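PDB 6D6J: HIT family hydrolase from Legionella pneumophila subsp. pneumophila, which probably hydrolyses nucleotide-type substrates through a histidine-triad active site and carries a bound zinc ion. Local coordinates for residues 30-35 / 46-51; 92-97 / 107-112. One frame throughout, in Å; residues are numbered along the deposited sequence. Where two conformers were deposited one is given.

Contact 1 of 2, residues 30-35 / 46-51; sequences KNILAF and LLIIPK
F35 and I49 meet at about a right angle on one face of an antiparallel strand pair: the methyl CD1 of I49 comes to the edge of the F35 ring, 3.7 Å from CE1. F35 CG sits between its own N and carbonyl carbon (chi1 55°), while L47 brings CD1 to within 3.7 Å of F35 CE2, on the other side of CZ from CE1, and sets its CB over a ring face, toward the rim. The opposite face of the sheet is aliphatic, with I32 CG2 3.6 Å from I48 CG2 and the A34 methyl beside I48 CG1. L33 pairs with I49 and F35 with L47 through two reciprocal bonds each, I49 N reaching L33 O at 2.8 Å in a nearly straight N-H...O. Just past strand 44-50, and before its partner begins at I32, K51 N donates to N31 O at 2.9 Å from above the carbonyl plane. The K51 chain extends past K30 and I32 to E28, a salt bridge, and to the D29 carbonyl. Further out, helix 62-81 covers I48 and A34, and the F13 ring meets F35 edge-to-face. This is the antiparallel beta hairpin 32-36/44-50 of the HIT fold, whose I49 packs against the predicted nucleophile H107.

Contact 2 of 2, residues 92-97 / 107-112; sequences VFNVNS and HLHLLG
V92 and H109 form the antiparallel hydrogen-bonded pair that joins the histidine triad strand of the HIT fold to strand 89-95. The backbone supplies two bonds, H109 N to V92 O at 2.9 Å and the more bent V92 N to H109 O at 3.0 Å. V92 O also lies near the plane of the H109 ring at its edge, 3.3 Å from CD2. Apolar contacts occupy both sides of the pair. L108 CG is anti to its backbone N (chi1 -179°), and its CD1 methyl stands over the centre of the F93 ring, 3.6 Å from the centroid and 6° off the normal, a CH-pi contact; V92 CG2 meets L111 CD1 on the face that carries H109. Beyond V92 the strands diverge and water takes over: one molecule accepts from N94 N and can donate to H107 O. Second-shell groups fix the polar ends, with H45 bonded to H109 ND1, the H105 carbonyl to H107 ND1, and R90 of the second subunit to N94 OD1. H107 is the predicted site of the AMP-histidine intermediate. A further water ties the three side chains together, 2.7 Å from H107 NE2, 2.9 Å from H109 NE2 and 3.0 Å from N94 ND2.

How the contacts relate
Read from the N terminus, the two contacts come in series. After strand 25-28, contact 1 closes the ten-residue connection between 30-35 and 46-51. The chain then supplies H53 to the zinc site and runs through helix 62-81, which packs on one sheet face, before contact 2 closes the nine-residue loop between 92-97 and 107-112; neither loop encloses or crosses the other. Strand 108-112 inserts between 44-50 and 89-95, so the two contacts share a seam of probable backbone bonds, L110 N to L46 O and L108 N to I48 O. Strand 89-95 carries the sheet on into the second subunit.

Contact 1 of 2, residues 30-35 / 46-51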
# COMPACT_ATOMS: atom_id res chain seq x y z
N LYS B 30 6.02 -19.72 4.08
CA LYS B 30 5.91 -19.99 5.51
C LYS B 30 5.21 -18.87 6.28
O LYS B 30 4.70 -19.11 7.37
CB LYS B 30 7.29 -20.20 6.12
CG LYS B 30 8.13 -21.26 5.45
CD LYS B 30 7.62 -22.65 5.73
CE LYS B 30 8.67 -23.67 5.34
NZ LYS B 30 8.41 -24.98 5.99
N ASN B 31 5.18 -17.65 5.73
CA ASN B 31 4.70 -16.49 6.47
C ASN B 31 3.53 -15.76 5.84
O ASN B 31 2.86 -14.98 6.53
CB ASN B 31 5.83 -15.48 6.62
CG ASN B 31 7.01 -16.08 7.30
OD1 ASN B 31 6.91 -16.49 8.44
ND2 ASN B 31 8.12 -16.19 6.58
N ILE B 32 3.29 -15.94 4.55
CA ILE B 32 2.42 -15.09 3.75
C ILE B 32 1.51 -15.98 2.92
O ILE B 32 1.93 -17.04 2.44
CB ILE B 32 3.27 -14.14 2.87
CG1 ILE B 32 3.97 -13.10 3.76
CG2 ILE B 32 2.43 -13.48 1.75
CD1 ILE B 32 5.06 -12.32 3.09
N LEU B 33 0.26 -15.55 2.74
CA LEU B 33 -0.69 -16.22 1.88
C LEU B 33 -1.34 -15.19 0.97
O LEU B 33 -1.61 -14.06 1.40
CB LEU B 33 -1.79 -16.87 2.74
CG LEU B 33 -2.80 -17.78 2.05
CD1 LEU B 33 -2.13 -19.09 1.65
CD2 LEU B 33 -3.98 -18.03 2.95
N ALA B 34 -1.61 -15.56 -0.28
CA ALA B 34 -2.33 -14.69 -1.19
C ALA B 34 -3.48 -15.45 -1.82
O ALA B 34 -3.32 -16.63 -2.18
CB ALA B 34 -1.44 -14.10 -2.28
N PHE B 35 -4.62 -14.79 -1.97
CA PHE B 35 -5.82 -15.45 -2.47
C PHE B 35 -6.72 -14.41 -3.13
O PHE B 35 -6.56 -13.20 -2.94
CB PHE B 35 -6.55 -16.22 -1.34
CG PHE B 35 -6.88 -15.38 -0.14
CD1 PHE B 35 -5.95 -15.20 0.88
CD2 PHE B 35 -8.13 -14.79 -0.01
CE1 PHE B 35 -6.26 -14.43 1.99
CE2 PHE B 35 -8.44 -14.01 1.10
CZ PHE B 35 -7.50 -13.84 2.10
N LEU B 46 -6.60 -9.44 -5.94
CA LEU B 46 -5.97 -10.40 -5.04
C LEU B 46 -5.72 -9.74 -3.69
O LEU B 46 -5.61 -8.51 -3.58
CB LEU B 46 -4.66 -10.92 -5.65
CG LEU B 46 -4.86 -11.55 -7.05
CD1 LEU B 46 -3.54 -11.84 -7.74
CD2 LEU B 46 -5.72 -12.81 -7.00
N LEU B 47 -5.62 -10.58 -2.66
CA LEU B 47 -5.34 -10.15 -1.30
C LEU B 47 -4.08 -10.86 -0.83
O LEU B 47 -3.95 -12.08 -1.02
CB LEU B 47 -6.49 -10.56 -0.37
CG LEU B 47 -7.84 -9.95 -0.76
CD1 LEU B 47 -8.98 -10.53 0.06
CD2 LEU B 47 -7.80 -8.44 -0.63
N ILE B 48 -3.14 -10.12 -0.25
CA ILE B 48 -1.90 -10.68 0.29
C ILE B 48 -1.93 -10.42 1.79
O ILE B 48 -2.06 -9.27 2.23
CB ILE B 48 -0.64 -10.09 -0.37
CG1 ILE B 48 -0.66 -10.20 -1.92
CG2 ILE B 48 0.60 -10.82 0.16
CD1 ILE B 48 -1.42 -9.12 -2.66
N ILE B 49 -1.84 -11.50 2.57
CA ILE B 49 -2.00 -11.40 4.03
C ILE B 49 -0.83 -12.05 4.75
O ILE B 49 -0.22 -13.01 4.24
CB ILE B 49 -3.32 -12.02 4.53
CG1 ILE B 49 -3.34 -13.56 4.43
CG2 ILE B 49 -4.50 -11.40 3.82
CD1 ILE B 49 -4.47 -14.20 5.21
N PRO B 50 -0.51 -11.60 5.96
CA PRO B 50 0.32 -12.43 6.84
C PRO B 50 -0.49 -13.60 7.36
O PRO B 50 -1.70 -13.50 7.57
CB PRO B 50 0.67 -11.46 7.98
CG PRO B 50 -0.54 -10.57 8.10
CD PRO B 50 -1.09 -10.44 6.67
N LYS B 51 0.19 -14.73 7.60
CA LYS B 51 -0.48 -15.81 8.33
C LYS B 51 -0.67 -15.44 9.81
O LYS B 51 -1.66 -15.83 10.42
CB LYS B 51 0.31 -17.11 8.13
CG LYS B 51 0.24 -17.65 6.71
CD LYS B 51 1.09 -18.91 6.56
CE LYS B 51 0.81 -19.61 5.27
NZ LYS B 51 1.62 -20.86 5.16

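Contact 2 of 2, residues 92-97 / 107-112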
# COMPACT_ATOMS: atom_id res chain seq x y z
N VAL B 92 -3.33 -1.35 -2.34
CA VAL B 92 -4.07 -0.57 -1.35
C VAL B 92 -4.04 -1.27 0.00
O VAL B 92 -4.41 -2.44 0.10
CB VAL B 92 -5.54 -0.37 -1.77
CG1 VAL B 92 -6.27 0.50 -0.75
CG2 VAL B 92 -5.64 0.23 -3.17
N PHE B 93 -3.69 -0.52 1.06
CA PHE B 93 -4.00 -0.93 2.44
C PHE B 93 -5.11 -0.02 2.95
O PHE B 93 -4.98 1.21 2.90
CB PHE B 93 -2.83 -0.76 3.42
CG PHE B 93 -1.72 -1.78 3.30
CD1 PHE B 93 -1.92 -3.12 3.66
CD2 PHE B 93 -0.44 -1.36 2.92
CE1 PHE B 93 -0.86 -4.02 3.60
CE2 PHE B 93 0.61 -2.27 2.86
CZ PHE B 93 0.40 -3.59 3.21
N ASN B 94 -6.17 -0.61 3.48
CA ASN B 94 -7.22 0.14 4.17
C ASN B 94 -6.99 0.01 5.67
O ASN B 94 -6.63 -1.07 6.15
CB ASN B 94 -8.58 -0.46 3.84
CG ASN B 94 -8.99 -0.21 2.41
OD1 ASN B 94 -8.42 0.64 1.72
ND2 ASN B 94 -10.03 -0.91 1.96
N VAL B 95 -7.22 1.09 6.41
CA VAL B 95 -7.01 1.08 7.85
C VAL B 95 -8.25 1.61 8.55
O VAL B 95 -8.57 2.81 8.43
CB VAL B 95 -5.75 1.84 8.28
CG1 VAL B 95 -5.46 1.60 9.76
CG2 VAL B 95 -4.56 1.41 7.42
N ASN B 96 -8.92 0.74 9.29
CA ASN B 96 -10.11 1.07 10.09
C ASN B 96 -11.31 1.45 9.22
O ASN B 96 -11.22 1.48 7.99
CB ASN B 96 -9.78 2.07 11.22
CG ASN B 96 -9.11 1.37 12.37
OD1 ASN B 96 -9.43 0.22 12.64
ND2 ASN B 96 -8.17 2.04 13.04
N SER B 97 -12.45 1.70 9.85
CA SER B 97 -13.68 1.83 9.08
C SER B 97 -13.61 3.01 8.12
O SER B 97 -14.07 2.92 6.98
CB SER B 97 -14.89 1.95 10.01
OG SER B 97 -16.09 1.93 9.26
N HIS B 107 -4.40 -6.86 5.25
CA HIS B 107 -4.42 -7.41 3.90
C HIS B 107 -4.05 -6.31 2.93
O HIS B 107 -4.55 -5.19 3.01
CB HIS B 107 -5.79 -8.01 3.55
CG HIS B 107 -6.96 -7.14 3.86
ND1 HIS B 107 -7.41 -6.94 5.15
CD2 HIS B 107 -7.83 -6.47 3.06
CE1 HIS B 107 -8.48 -6.16 5.13
NE2 HIS B 107 -8.75 -5.86 3.88
N LEU B 108 -3.18 -6.64 2.00
CA LEU B 108 -2.84 -5.75 0.90
C LEU B 108 -3.69 -6.13 -0.31
O LEU B 108 -3.68 -7.29 -0.74
CB LEU B 108 -1.35 -5.88 0.57
CG LEU B 108 -0.81 -4.99 -0.55
CD1 LEU B 108 -1.11 -3.53 -0.25
CD2 LEU B 108 0.70 -5.19 -0.63
N HIS B 109 -4.42 -5.15 -0.86
CA HIS B 109 -5.19 -5.37 -2.08
C HIS B 109 -4.30 -5.16 -3.29
O HIS B 109 -3.57 -4.16 -3.36
CB HIS B 109 -6.32 -4.35 -2.20
CG HIS B 109 -7.35 -4.43 -1.13
ND1 HIS B 109 -8.49 -5.19 -1.26
CD2 HIS B 109 -7.43 -3.80 0.06
CE1 HIS B 109 -9.22 -5.06 -0.16
NE2 HIS B 109 -8.61 -4.20 0.64
N LEU B 110 -4.40 -6.07 -4.26
CA LEU B 110 -3.72 -5.95 -5.54
C LEU B 110 -4.81 -5.95 -6.61
O LEU B 110 -5.51 -6.96 -6.78
CB LEU B 110 -2.75 -7.11 -5.73
CG LEU B 110 -2.23 -7.41 -7.14
CD1 LEU B 110 -1.59 -6.22 -7.81
CD2 LEU B 110 -1.25 -8.58 -7.06
N LEU B 111 -4.98 -4.82 -7.30
CA LEU B 111 -6.06 -4.64 -8.27
C LEU B 111 -5.47 -4.34 -9.64
O LEU B 111 -4.63 -3.44 -9.78
CB LEU B 111 -6.95 -3.45 -7.88
CG LEU B 111 -7.59 -3.52 -6.49
CD1 LEU B 111 -6.89 -2.60 -5.51
CD2 LEU B 111 -9.09 -3.19 -6.57
N GLY B 112 -5.92 -5.07 -10.66
CA GLY B 112 -5.47 -4.78 -12.00
C GLY B 112 -6.41 -5.33 -13.04
O GLY B 112 -7.51 -5.80 -12.74
O HOH W 1 -6.55 -3.45 3.64
O HOH W 2 -5.07 -4.03 6.10
O HOH W 3 -10.13 -3.63 3.10